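Local coordinates for protein oxidoreductase (Bordetella pertussis, PDB 3Q2K) that probably oxidises a UDP-linked N-acetylglucosaminuronic acid with NAD as cofactor, a step required for making 2,3-diacetamido-2,3-dideoxy-D-mannuronic acid, at residues 31-37 with 93-99. Residues are numbered along the deposited sequence; the frame is centred on the assembly and turned at random.
Sequences IRFGLVG and ADALVLA. With NAI (1,4-dihydronicotinamide adenine dinucleotide), chain U.
Arg32, Gly34 and Val36 turn their backbone polar groups to 93-99, and Gly34 and Val36 use both N-H and C=O in regular parallel pairing. Gly34 N gives to Ala95 O at 2.8 Å, and its carbonyl takes Val97 N; two residues on, Val36 N reaches Val97 O and Ala99 N closes on Val36 O (2.8 Å). Phe33 and Leu35 turn theirs the other way, to strand 56-62, as expected for a central strand of the parallel Rossmann sheet. At the start of the pairing, Asp94 OD2 accepts Arg32 N at 2.8 Å, on the anti side and 25° out of the carboxylate plane, while OD1 forms a salt bridge with Arg29. Arg32 O receives Asp94 N and, weakly, Ala95 N. With no side chain on Gly34, Leu96 CD2 lies 3.5 Å from Gly34 CA. On the face packed against helix 42-50, Leu35 CD1 meets Val97 CG1 at 3.5 Å. Leu35 CG stands anti to its own N (chi1 178°), which carries CD1 on to Ala99 CB as well. Gly37 CA approaches the adenosine ribose O4B, Val36 CG1 the adenine and Ala99 O C5D. Gly34 and Val36 thus spend their backbone polarity within the sheet, and these approaches to the cofactor are van der Waals contacts.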
ATOM      1  N   ILE C  31     -43.258  16.707  30.806  1.00 75.48           N
ATOM      2  CA  ILE C  31     -42.373  17.002  29.686  1.00 37.90           C
ATOM      3  C   ILE C  31     -43.208  17.175  28.419  1.00 16.57           C
ATOM      4  O   ILE C  31     -44.012  16.302  28.092  1.00 36.18           O
ATOM      5  CB  ILE C  31     -41.402  15.825  29.438  1.00 57.71           C
ATOM      6  CG1 ILE C  31     -40.442  15.659  30.618  1.00 32.06           C
ATOM      7  CG2 ILE C  31     -40.540  16.068  28.197  1.00 22.96           C
ATOM      8  CD1 ILE C  31     -39.422  16.782  30.684  1.00 59.50           C
ATOM      9  N   ARG C  32     -42.955  18.249  27.672  1.00 54.18           N
ATOM     10  CA  ARG C  32     -43.533  18.421  26.342  1.00 38.37           C
ATOM     11  C   ARG C  32     -42.656  17.947  25.178  1.00 66.30           C
ATOM     12  O   ARG C  32     -41.651  18.575  24.835  1.00 32.92           O
ATOM     13  CB  ARG C  32     -43.861  19.893  26.093  1.00 36.17           C
ATOM     14  CG  ARG C  32     -45.257  20.350  26.501  1.00100.00           C
ATOM     15  CD  ARG C  32     -45.339  21.021  27.866  1.00 70.44           C
ATOM     16  NE  ARG C  32     -44.740  22.352  27.908  1.00 83.80           N
ATOM     17  CZ  ARG C  32     -45.132  23.337  28.711  1.00 76.17           C
ATOM     18  NH1 ARG C  32     -46.151  23.180  29.543  1.00 57.18           N
ATOM     19  NH2 ARG C  32     -44.517  24.511  28.681  1.00 63.70           N
ATOM     20  N   PHE C  33     -43.070  16.860  24.534  1.00 38.31           N
ATOM     21  CA  PHE C  33     -42.385  16.263  23.389  1.00 68.10           C
ATOM     22  C   PHE C  33     -42.992  16.657  22.049  1.00 44.07           C
ATOM     23  O   PHE C  33     -44.210  16.751  21.916  1.00 38.06           O
ATOM     24  CB  PHE C  33     -42.524  14.741  23.385  1.00 29.19           C
ATOM     25  CG  PHE C  33     -41.579  14.032  24.306  1.00 53.98           C
ATOM     26  CD1 PHE C  33     -40.253  13.860  23.963  1.00 45.10           C
ATOM     27  CD2 PHE C  33     -42.039  13.501  25.494  1.00 35.68           C
ATOM     28  CE1 PHE C  33     -39.405  13.172  24.801  1.00 32.21           C
ATOM     29  CE2 PHE C  33     -41.194  12.820  26.340  1.00 49.03           C
ATOM     30  CZ  PHE C  33     -39.875  12.661  25.993  1.00 30.82           C
ATOM     31  N   GLY C  34     -42.139  16.789  21.040  1.00 39.35           N
ATOM     32  CA  GLY C  34     -42.598  16.991  19.671  1.00 31.71           C
ATOM     33  C   GLY C  34     -42.061  15.856  18.827  1.00 52.94           C
ATOM     34  O   GLY C  34     -40.914  15.449  19.006  1.00 51.23           O
ATOM     35  N   LEU C  35     -42.898  15.341  17.933  1.00 54.31           N
ATOM     36  CA  LEU C  35     -42.498  14.279  17.020  1.00 55.78           C
ATOM     37  C   LEU C  35     -42.349  14.794  15.592  1.00 40.41           C
ATOM     38  O   LEU C  35     -43.244  15.446  15.050  1.00 47.65           O
ATOM     39  CB  LEU C  35     -43.514  13.137  17.080  1.00 23.77           C
ATOM     40  CG  LEU C  35     -43.249  11.963  16.134  1.00 36.85           C
ATOM     41  CD1 LEU C  35     -41.946  11.300  16.515  1.00 29.68           C
ATOM     42  CD2 LEU C  35     -44.367  10.928  16.217  1.00 49.41           C
ATOM     43  N   VAL C  36     -41.188  14.531  15.000  1.00 35.80           N
ATOM     44  CA  VAL C  36     -40.890  14.951  13.629  1.00 26.92           C
ATOM     45  C   VAL C  36     -40.768  13.705  12.752  1.00 47.74           C
ATOM     46  O   VAL C  36     -39.842  12.905  12.906  1.00 41.89           O
ATOM     47  CB  VAL C  36     -39.558  15.710  13.595  1.00 51.71           C
ATOM     48  CG1 VAL C  36     -39.256  16.256  12.202  1.00 22.59           C
ATOM     49  CG2 VAL C  36     -39.570  16.796  14.662  1.00 26.75           C
ATOM     50  N   GLY C  37     -41.714  13.546  11.830  1.00 43.38           N
ATOM     51  CA  GLY C  37     -41.836  12.353  11.000  1.00 23.92           C
ATOM     52  C   GLY C  37     -42.942  11.421  11.463  1.00 44.00           C
ATOM     53  O   GLY C  37     -42.832  10.791  12.517  1.00 32.26           O
ATOM     54  N   ALA C  93     -42.365  22.645  22.284  1.00 47.32           N
ATOM     55  CA  ALA C  93     -41.961  21.340  22.816  1.00 40.17           C
ATOM     56  C   ALA C  93     -40.597  21.430  23.494  1.00 31.04           C
ATOM     57  O   ALA C  93     -39.776  22.263  23.096  1.00 25.66           O
ATOM     58  CB  ALA C  93     -41.961  20.262  21.736  1.00 40.93           C
ATOM     59  N   ASP C  94     -40.379  20.654  24.554  1.00 23.32           N
ATOM     60  CA  ASP C  94     -39.128  20.755  25.314  1.00 48.89           C
ATOM     61  C   ASP C  94     -38.034  19.966  24.616  1.00 45.84           C
ATOM     62  O   ASP C  94     -36.846  20.275  24.738  1.00 42.95           O
ATOM     63  CB  ASP C  94     -39.225  20.199  26.740  1.00 25.65           C
ATOM     64  CG  ASP C  94     -40.226  20.985  27.570  1.00 46.55           C
ATOM     65  OD1 ASP C  94     -40.086  22.227  27.618  1.00 45.51           O
ATOM     66  OD2 ASP C  94     -41.165  20.387  28.137  1.00 41.63           O
ATOM     67  N   ALA C  95     -38.493  18.973  23.862  1.00 38.13           N
ATOM     68  CA  ALA C  95     -37.647  18.002  23.177  1.00 40.62           C
ATOM     69  C   ALA C  95     -38.295  17.538  21.877  1.00 49.58           C
ATOM     70  O   ALA C  95     -39.476  17.201  21.827  1.00 37.54           O
ATOM     71  CB  ALA C  95     -37.405  16.808  24.087  1.00 33.57           C
ATOM     72  N   LEU C  96     -37.517  17.488  20.805  1.00 34.22           N
ATOM     73  CA  LEU C  96     -38.045  16.951  19.561  1.00 24.06           C
ATOM     74  C   LEU C  96     -37.539  15.555  19.221  1.00 66.76           C
ATOM     75  O   LEU C  96     -36.350  15.240  19.310  1.00 35.52           O
ATOM     76  CB  LEU C  96     -37.751  17.950  18.448  1.00 37.04           C
ATOM     77  CG  LEU C  96     -38.746  19.059  18.782  1.00 44.01           C
ATOM     78  CD1 LEU C  96     -38.190  20.399  18.350  1.00 69.21           C
ATOM     79  CD2 LEU C  96     -40.012  18.727  18.017  1.00 44.25           C
ATOM     80  N   VAL C  97     -38.479  14.706  18.826  1.00 46.12           N
ATOM     81  CA  VAL C  97     -38.138  13.334  18.490  1.00 36.21           C
ATOM     82  C   VAL C  97     -37.962  13.232  16.982  1.00 34.95           C
ATOM     83  O   VAL C  97     -38.831  13.671  16.224  1.00 37.51           O
ATOM     84  CB  VAL C  97     -39.232  12.354  18.934  1.00 29.47           C
ATOM     85  CG1 VAL C  97     -38.917  11.003  18.319  1.00 27.66           C
ATOM     86  CG2 VAL C  97     -39.288  12.266  20.455  1.00 29.47           C
ATOM     87  N   LEU C  98     -36.836  12.674  16.549  1.00 32.48           N
ATOM     88  CA  LEU C  98     -36.528  12.671  15.118  1.00 26.37           C
ATOM     89  C   LEU C  98     -36.748  11.279  14.525  1.00 28.69           C
ATOM     90  O   LEU C  98     -36.042  10.315  14.839  1.00 30.38           O
ATOM     91  CB  LEU C  98     -35.145  13.268  14.834  1.00 44.04           C
ATOM     92  CG  LEU C  98     -34.784  14.609  15.481  1.00 23.75           C
ATOM     93  CD1 LEU C  98     -33.313  15.014  15.272  1.00 17.54           C
ATOM     94  CD2 LEU C  98     -35.704  15.672  14.909  1.00 36.30           C
ATOM     95  N   ALA C  99     -37.802  11.183  13.719  1.00 21.71           N
ATOM     96  CA  ALA C  99     -38.354   9.894  13.308  1.00 13.69           C
ATOM     97  C   ALA C  99     -38.370   9.910  11.791  1.00 20.30           C
ATOM     98  O   ALA C  99     -39.163   9.229  11.150  1.00 31.10           O
ATOM     99  CB  ALA C  99     -39.741   9.684  13.859  1.00 38.07           C
TER
HETATM  100  PA  NAI U 500     -40.710   6.273   7.143  1.00 30.27           P
HETATM  101  O1A NAI U 500     -40.695   6.487   5.680  1.00 26.29           O
HETATM  102  O2A NAI U 500     -41.952   5.299   7.470  1.00 24.14           O
HETATM  103  O5B NAI U 500     -41.241   7.513   8.026  1.00 35.26           O
HETATM  104  C5B NAI U 500     -40.883   8.704   7.335  1.00 28.74           C
HETATM  105  C4B NAI U 500     -41.652   9.953   7.747  1.00 41.42           C
HETATM  106  O4B NAI U 500     -40.769  11.082   7.767  1.00 29.27           O
HETATM  107  C3B NAI U 500     -42.613  10.048   6.546  1.00 27.59           C
HETATM  108  O3B NAI U 500     -43.930  10.247   7.066  1.00 45.37           O
HETATM  109  C2B NAI U 500     -41.958  11.221   5.765  1.00 28.42           C
HETATM  110  O2B NAI U 500     -42.909  12.026   5.064  1.00 47.24           O
HETATM  111  C1B NAI U 500     -41.471  12.050   6.974  1.00 30.96           C
HETATM  112  N9A NAI U 500     -40.554  13.064   6.479  1.00 28.11           N
HETATM  113  C8A NAI U 500     -39.744  13.007   5.389  1.00 33.60           C
HETATM  114  N7A NAI U 500     -39.079  14.128   5.331  1.00 28.74           N
HETATM  115  C5A NAI U 500     -39.408  14.967   6.339  1.00 27.15           C
HETATM  116  C6A NAI U 500     -39.024  16.252   6.770  1.00 24.25           C
HETATM  117  N6A NAI U 500     -38.059  16.989   6.109  1.00 36.40           N
HETATM  118  N1A NAI U 500     -39.597  16.722   7.874  1.00 44.83           N
HETATM  119  C2A NAI U 500     -40.484  16.023   8.562  1.00 22.05           C
HETATM  120  N3A NAI U 500     -40.872  14.822   8.191  1.00 23.50           N
HETATM  121  C4A NAI U 500     -40.349  14.261   7.109  1.00 39.22           C
HETATM  122  O3  NAI U 500     -39.505   5.324   7.610  1.00 43.32           O
HETATM  123  PN  NAI U 500     -39.386   5.033   9.185  1.00 34.04           P
HETATM  124  O1N NAI U 500     -39.320   3.495   9.191  1.00 27.28           O
HETATM  125  O2N NAI U 500     -40.514   5.383  10.177  1.00 40.07           O
HETATM  126  O5D NAI U 500     -37.906   5.543   9.593  1.00 35.97           O
HETATM  127  C5D NAI U 500     -37.926   5.831  10.985  1.00 71.05           C
HETATM  128  C4D NAI U 500     -36.597   6.459  11.419  1.00 14.74           C
HETATM  129  O4D NAI U 500     -36.455   5.745  12.665  1.00 31.57           O
HETATM  130  C3D NAI U 500     -35.400   6.034  10.545  1.00 17.16           C
HETATM  131  O3D NAI U 500     -34.153   6.537  11.008  1.00 21.84           O
HETATM  132  C2D NAI U 500     -35.368   4.529  10.876  1.00 26.48           C
HETATM  133  O2D NAI U 500     -34.012   4.108  10.767  1.00 25.09           O
HETATM  134  C1D NAI U 500     -35.621   4.603  12.401  1.00 30.13           C
HETATM  135  N1N NAI U 500     -36.313   3.432  12.932  1.00 34.34           N
HETATM  136  C2N NAI U 500     -35.902   2.969  14.093  1.00 19.64           C
HETATM  137  C3N NAI U 500     -36.546   1.859  14.624  1.00 26.51           C
HETATM  138  C7N NAI U 500     -36.091   1.313  15.915  1.00 26.01           C
HETATM  139  O7N NAI U 500     -36.336   0.157  16.191  1.00 32.47           O
HETATM  140  N7N NAI U 500     -35.382   2.118  16.733  1.00 23.20           N
HETATM  141  C4N NAI U 500     -37.582   1.255  13.914  1.00 25.16           C
HETATM  142  C5N NAI U 500     -37.940   1.792  12.692  1.00 35.03           C
HETATM  143  C6N NAI U 500     -37.287   2.913  12.216  1.00 37.73           C